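Local coordinates for protein PKS (PDB 5YDA) that probably loads acyl extender units onto the carrier protein of a splenocin polyketide synthase, being the broadly selective acyltransferase domain of SpnD, at residues A[268-278]-A[290-301]. Sequence-based numbering, arbitrary orientation.
Sequences AGDTDAVDRLE and RLRMPAAAHSHV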
loop_
_atom_site.group_PDB
_atom_site.type_symbol
_atom_site.label_atom_id
_atom_site.label_comp_id
_atom_site.label_asym_id
_atom_site.label_seq_id
_atom_site.Cartn_x
_atom_site.Cartn_y
_atom_site.Cartn_z
ATOM N N ALA A 268 21.407 -6.542 5.687
ATOM C CA ALA A 268 21.034 -7.762 6.392
ATOM C C ALA A 268 22.218 -8.719 6.440
ATOM O O ALA A 268 23.085 -8.705 5.561
ATOM C CB ALA A 268 19.847 -8.455 5.712
ATOM N N GLY A 269 22.238 -9.561 7.467
ATOM C CA GLY A 269 23.292 -10.552 7.604
ATOM C C GLY A 269 23.222 -11.165 8.984
ATOM O O GLY A 269 22.202 -11.036 9.673
ATOM N N ASP A 270 24.318 -11.811 9.397
ATOM C CA ASP A 270 24.267 -12.384 10.735
ATOM C C ASP A 270 24.375 -11.275 11.770
ATOM O O ASP A 270 24.878 -10.184 11.495
ATOM C CB ASP A 270 25.346 -13.444 10.948
ATOM C CG ASP A 270 26.726 -12.913 10.765
ATOM O OD1 ASP A 270 27.329 -12.423 11.766
ATOM O OD2 ASP A 270 27.209 -13.024 9.614
ATOM N N THR A 271 23.865 -11.560 12.966
ATOM C CA THR A 271 23.684 -10.505 13.953
ATOM C C THR A 271 25.013 -9.870 14.350
ATOM O O THR A 271 25.087 -8.650 14.523
ATOM C CB THR A 271 22.939 -11.054 15.166
ATOM O OG1 THR A 271 21.733 -11.686 14.712
ATOM C CG2 THR A 271 22.555 -9.928 16.104
ATOM N N ASP A 272 26.076 -10.672 14.465
ATOM C CA ASP A 272 27.392 -10.135 14.817
ATOM C C ASP A 272 27.871 -9.117 13.787
ATOM O O ASP A 272 28.352 -8.037 14.142
ATOM C CB ASP A 272 28.419 -11.265 14.938
ATOM C CG ASP A 272 28.288 -12.040 16.233
ATOM O OD1 ASP A 272 27.591 -11.558 17.161
ATOM O OD2 ASP A 272 28.900 -13.132 16.323
ATOM N N ALA A 273 27.788 -9.472 12.506
ATOM C CA ALA A 273 28.188 -8.548 11.453
ATOM C C ALA A 273 27.337 -7.278 11.475
ATOM O O ALA A 273 27.847 -6.177 11.238
ATOM C CB ALA A 273 28.094 -9.240 10.092
ATOM N N VAL A 274 26.042 -7.409 11.771
ATOM C CA VAL A 274 25.172 -6.237 11.806
ATOM C C VAL A 274 25.532 -5.351 12.993
ATOM O O VAL A 274 25.552 -4.115 12.874
ATOM C CB VAL A 274 23.688 -6.666 11.827
ATOM C CG1 VAL A 274 22.787 -5.508 12.237
ATOM C CG2 VAL A 274 23.266 -7.186 10.460
ATOM N N ASP A 275 25.835 -5.967 14.150
ATOM C CA ASP A 275 26.337 -5.221 15.306
ATOM C C ASP A 275 27.546 -4.368 14.933
ATOM O O ASP A 275 27.612 -3.177 15.264
ATOM C CB ASP A 275 26.718 -6.176 16.441
ATOM C CG ASP A 275 25.512 -6.763 17.152
ATOM O OD1 ASP A 275 24.398 -6.232 16.983
ATOM O OD2 ASP A 275 25.686 -7.749 17.899
ATOM N N ARG A 276 28.510 -4.957 14.226
ATOM C CA ARG A 276 29.717 -4.205 13.921
ATOM C C ARG A 276 29.441 -3.101 12.916
ATOM O O ARG A 276 29.991 -2.004 13.039
ATOM C CB ARG A 276 30.829 -5.135 13.431
ATOM C CG ARG A 276 31.280 -6.105 14.517
ATOM C CD ARG A 276 32.286 -7.151 14.052
ATOM N NE ARG A 276 32.256 -7.393 12.620
ATOM C CZ ARG A 276 31.952 -8.563 12.075
ATOM N NH1 ARG A 276 31.642 -9.621 12.817
ATOM N NH2 ARG A 276 31.949 -8.664 10.745
ATOM N N LEU A 277 28.591 -3.364 11.918
ATOM C CA LEU A 277 28.180 -2.298 11.012
ATOM C C LEU A 277 27.559 -1.132 11.775
ATOM O O LEU A 277 27.852 0.035 11.493
ATOM C CB LEU A 277 27.193 -2.840 9.980
ATOM C CG LEU A 277 26.583 -1.762 9.076
ATOM C CD1 LEU A 277 27.681 -1.108 8.228
ATOM C CD2 LEU A 277 25.493 -2.340 8.184
ATOM N N GLU A 278 26.702 -1.430 12.749
ATOM C CA GLU A 278 26.055 -0.362 13.494
ATOM C C GLU A 278 27.075 0.457 14.277
ATOM O O GLU A 278 26.979 1.687 14.318
ATOM C CB GLU A 278 24.973 -0.942 14.408
ATOM C CG GLU A 278 23.777 -1.437 13.595
ATOM C CD GLU A 278 22.657 -2.014 14.434
ATOM O OE1 GLU A 278 21.653 -2.431 13.826
ATOM O OE2 GLU A 278 22.769 -2.057 15.684
ATOM N N ARG A 290 17.747 -0.540 13.808
ATOM C CA ARG A 290 17.563 -1.980 13.706
ATOM C C ARG A 290 16.096 -2.287 13.439
ATOM O O ARG A 290 15.221 -1.852 14.193
ATOM C CB ARG A 290 18.030 -2.650 15.004
ATOM C CG ARG A 290 17.850 -4.158 15.039
ATOM C CD ARG A 290 18.864 -4.846 14.154
ATOM N NE ARG A 290 20.222 -4.568 14.609
ATOM C CZ ARG A 290 20.903 -5.357 15.436
ATOM N NH1 ARG A 290 20.344 -6.474 15.886
ATOM N NH2 ARG A 290 22.138 -5.034 15.809
ATOM N N LEU A 291 15.816 -2.992 12.346
ATOM C CA LEU A 291 14.451 -3.465 12.133
ATOM C C LEU A 291 14.105 -4.472 13.228
ATOM O O LEU A 291 14.942 -5.282 13.632
ATOM C CB LEU A 291 14.300 -4.080 10.730
ATOM C CG LEU A 291 14.665 -3.164 9.533
ATOM C CD1 LEU A 291 13.962 -3.575 8.231
ATOM C CD2 LEU A 291 14.381 -1.692 9.823
ATOM N N ARG A 292 12.888 -4.382 13.763
ATOM C CA ARG A 292 12.574 -5.179 14.947
ATOM C C ARG A 292 12.413 -6.654 14.630
ATOM O O ARG A 292 12.606 -7.480 15.521
ATOM C CB ARG A 292 11.297 -4.703 15.662
ATOM C CG ARG A 292 11.196 -3.207 16.015
ATOM C CD ARG A 292 11.133 -2.332 14.787
ATOM N NE ARG A 292 10.106 -2.800 13.866
ATOM C CZ ARG A 292 10.133 -2.665 12.539
ATOM N NH1 ARG A 292 11.107 -2.080 11.885
ATOM N NH2 ARG A 292 9.130 -3.145 11.832
ATOM N N MET A 293 12.086 -7.007 13.399
ATOM C CA MET A 293 12.023 -8.420 13.045
ATOM C C MET A 293 13.420 -9.030 13.032
ATOM O O MET A 293 14.235 -8.650 12.178
ATOM C CB MET A 293 11.359 -8.593 11.680
ATOM C CG MET A 293 11.296 -10.034 11.220
ATOM S SD MET A 293 10.199 -11.018 12.278
ATOM C CE MET A 293 10.531 -12.660 11.627
ATOM N N PRO A 294 13.743 -9.967 13.935
ATOM C CA PRO A 294 15.073 -10.594 13.909
ATOM C C PRO A 294 15.207 -11.563 12.749
ATOM O O PRO A 294 15.226 -12.785 12.923
ATOM C CB PRO A 294 15.145 -11.320 15.258
ATOM C CG PRO A 294 13.721 -11.715 15.521
ATOM C CD PRO A 294 12.867 -10.572 14.959
ATOM N N ALA A 295 15.342 -11.046 11.553
ATOM C CA ALA A 295 15.506 -11.842 10.368
ATOM C C ALA A 295 16.372 -11.122 9.378
ATOM O O ALA A 295 16.592 -9.979 9.494
ATOM C CB ALA A 295 14.168 -12.141 9.763
ATOM N N ALA A 296 16.824 -11.834 8.379
ATOM C CA ALA A 296 17.669 -11.301 7.354
ATOM C C ALA A 296 17.230 -11.618 5.936
ATOM O O ALA A 296 17.939 -12.233 5.179
ATOM C CB ALA A 296 19.083 -11.767 7.581
ATOM N N ALA A 297 16.060 -11.172 5.568
ATOM C CA ALA A 297 15.578 -11.388 4.223
ATOM C C ALA A 297 16.490 -10.708 3.200
ATOM O O ALA A 297 17.124 -9.744 3.486
ATOM C CB ALA A 297 14.183 -10.870 4.105
ATOM N N HIS A 298 16.530 -11.224 1.997
ATOM C CA HIS A 298 17.321 -10.670 0.913
ATOM C C HIS A 298 18.816 -10.602 1.129
ATOM O O HIS A 298 19.455 -9.694 0.707
ATOM C CB HIS A 298 16.775 -9.312 0.471
ATOM C CG HIS A 298 15.314 -9.321 0.189
ATOM N ND1 HIS A 298 14.805 -9.685 -1.022
ATOM C CD2 HIS A 298 14.257 -9.045 0.966
ATOM C CE1 HIS A 298 13.501 -9.651 -0.978
ATOM N NE2 HIS A 298 13.142 -9.263 0.218
ATOM N N SER A 299 19.345 -11.603 1.775
ATOM C CA SER A 299 20.766 -11.739 2.086
ATOM C C SER A 299 21.205 -13.203 2.027
ATOM O O SER A 299 20.392 -14.133 1.965
ATOM C CB SER A 299 21.101 -11.170 3.461
ATOM O OG SER A 299 20.811 -12.087 4.495
ATOM N N HIS A 300 22.529 -13.388 2.082
ATOM C CA HIS A 300 23.123 -14.720 2.047
ATOM C C HIS A 300 22.577 -15.620 3.155
ATOM O O HIS A 300 22.549 -16.845 2.996
ATOM C CB HIS A 300 24.640 -14.599 2.165
ATOM C CG HIS A 300 25.077 -14.046 3.480
ATOM N ND1 HIS A 300 25.072 -12.692 3.753
ATOM C CD2 HIS A 300 25.456 -14.665 4.624
ATOM C CE1 HIS A 300 25.466 -12.501 5.001
ATOM N NE2 HIS A 300 25.701 -13.681 5.553
ATOM N N VAL A 301 22.106 -15.041 4.263
ATOM C CA VAL A 301 21.538 -15.837 5.358
ATOM C C VAL A 301 20.409 -16.759 4.880
ATOM O O VAL A 301 20.130 -17.789 5.503
ATOM C CB VAL A 301 21.055 -14.902 6.489
ATOM C CG1 VAL A 301 20.330 -15.685 7.576
ATOM C CG2 VAL A 301 22.236 -14.131 7.092
#
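A268, next to last in strand 264-269, turns its methyl into the bend at 296-299: CB lies 3.9 Å from A296 CB and 3.7 Å from both A297 O and S299 CB. That bend is tied from within, because S299 OG bonds to A296 O and also accepts from V301 N, the latter making an ST turn. At G269 there is no side chain, which leaves room for H300 CE1 beside its CA, while V301 CG2 lies 3.7 Å from the G269 carbonyl carbon; the imidazole itself is held through ND1 by S255 of the adjoining strand. D270 then caps helix 271-283, its OD1 accepting from A273 N.

Along the helix the partner becomes R290, the last residue of strand 288-290. T271 brings CG2 only loosely toward NH1, but V274, with CG1 anti to its backbone N, lays that methyl over one face of the guanidinium, 3.6 Å from R290 NE. The edge goes to two acids, D275 beside V274 and E278 one turn further on. D275 OD1 receives R290 NH2 at 2.8 Å, nearly in the guanidinium plane. R290 NE meets E278 OE1 at 2.7 Å, almost straight (171°), on the syn side but 29° out of the carboxylate plane, which is turned 49° from the guanidinium; NH2 adds a weak bond to E278 OE2. The two carboxylates fix the group's rotation and probably offset its charge.

The contact joins strand 264-269 and helix 271-283, in the small ferredoxin-like subdomain of this acyltransferase family, to the loop after edge strand 288-290. That loop carries H298, its ND1 held by R351 O and its NE2 hydrogen-bonded to S200 OG, in what is probably the GxSxG nucleophile elbow, a pairing consistent with the family's Ser-His catalytic dyad.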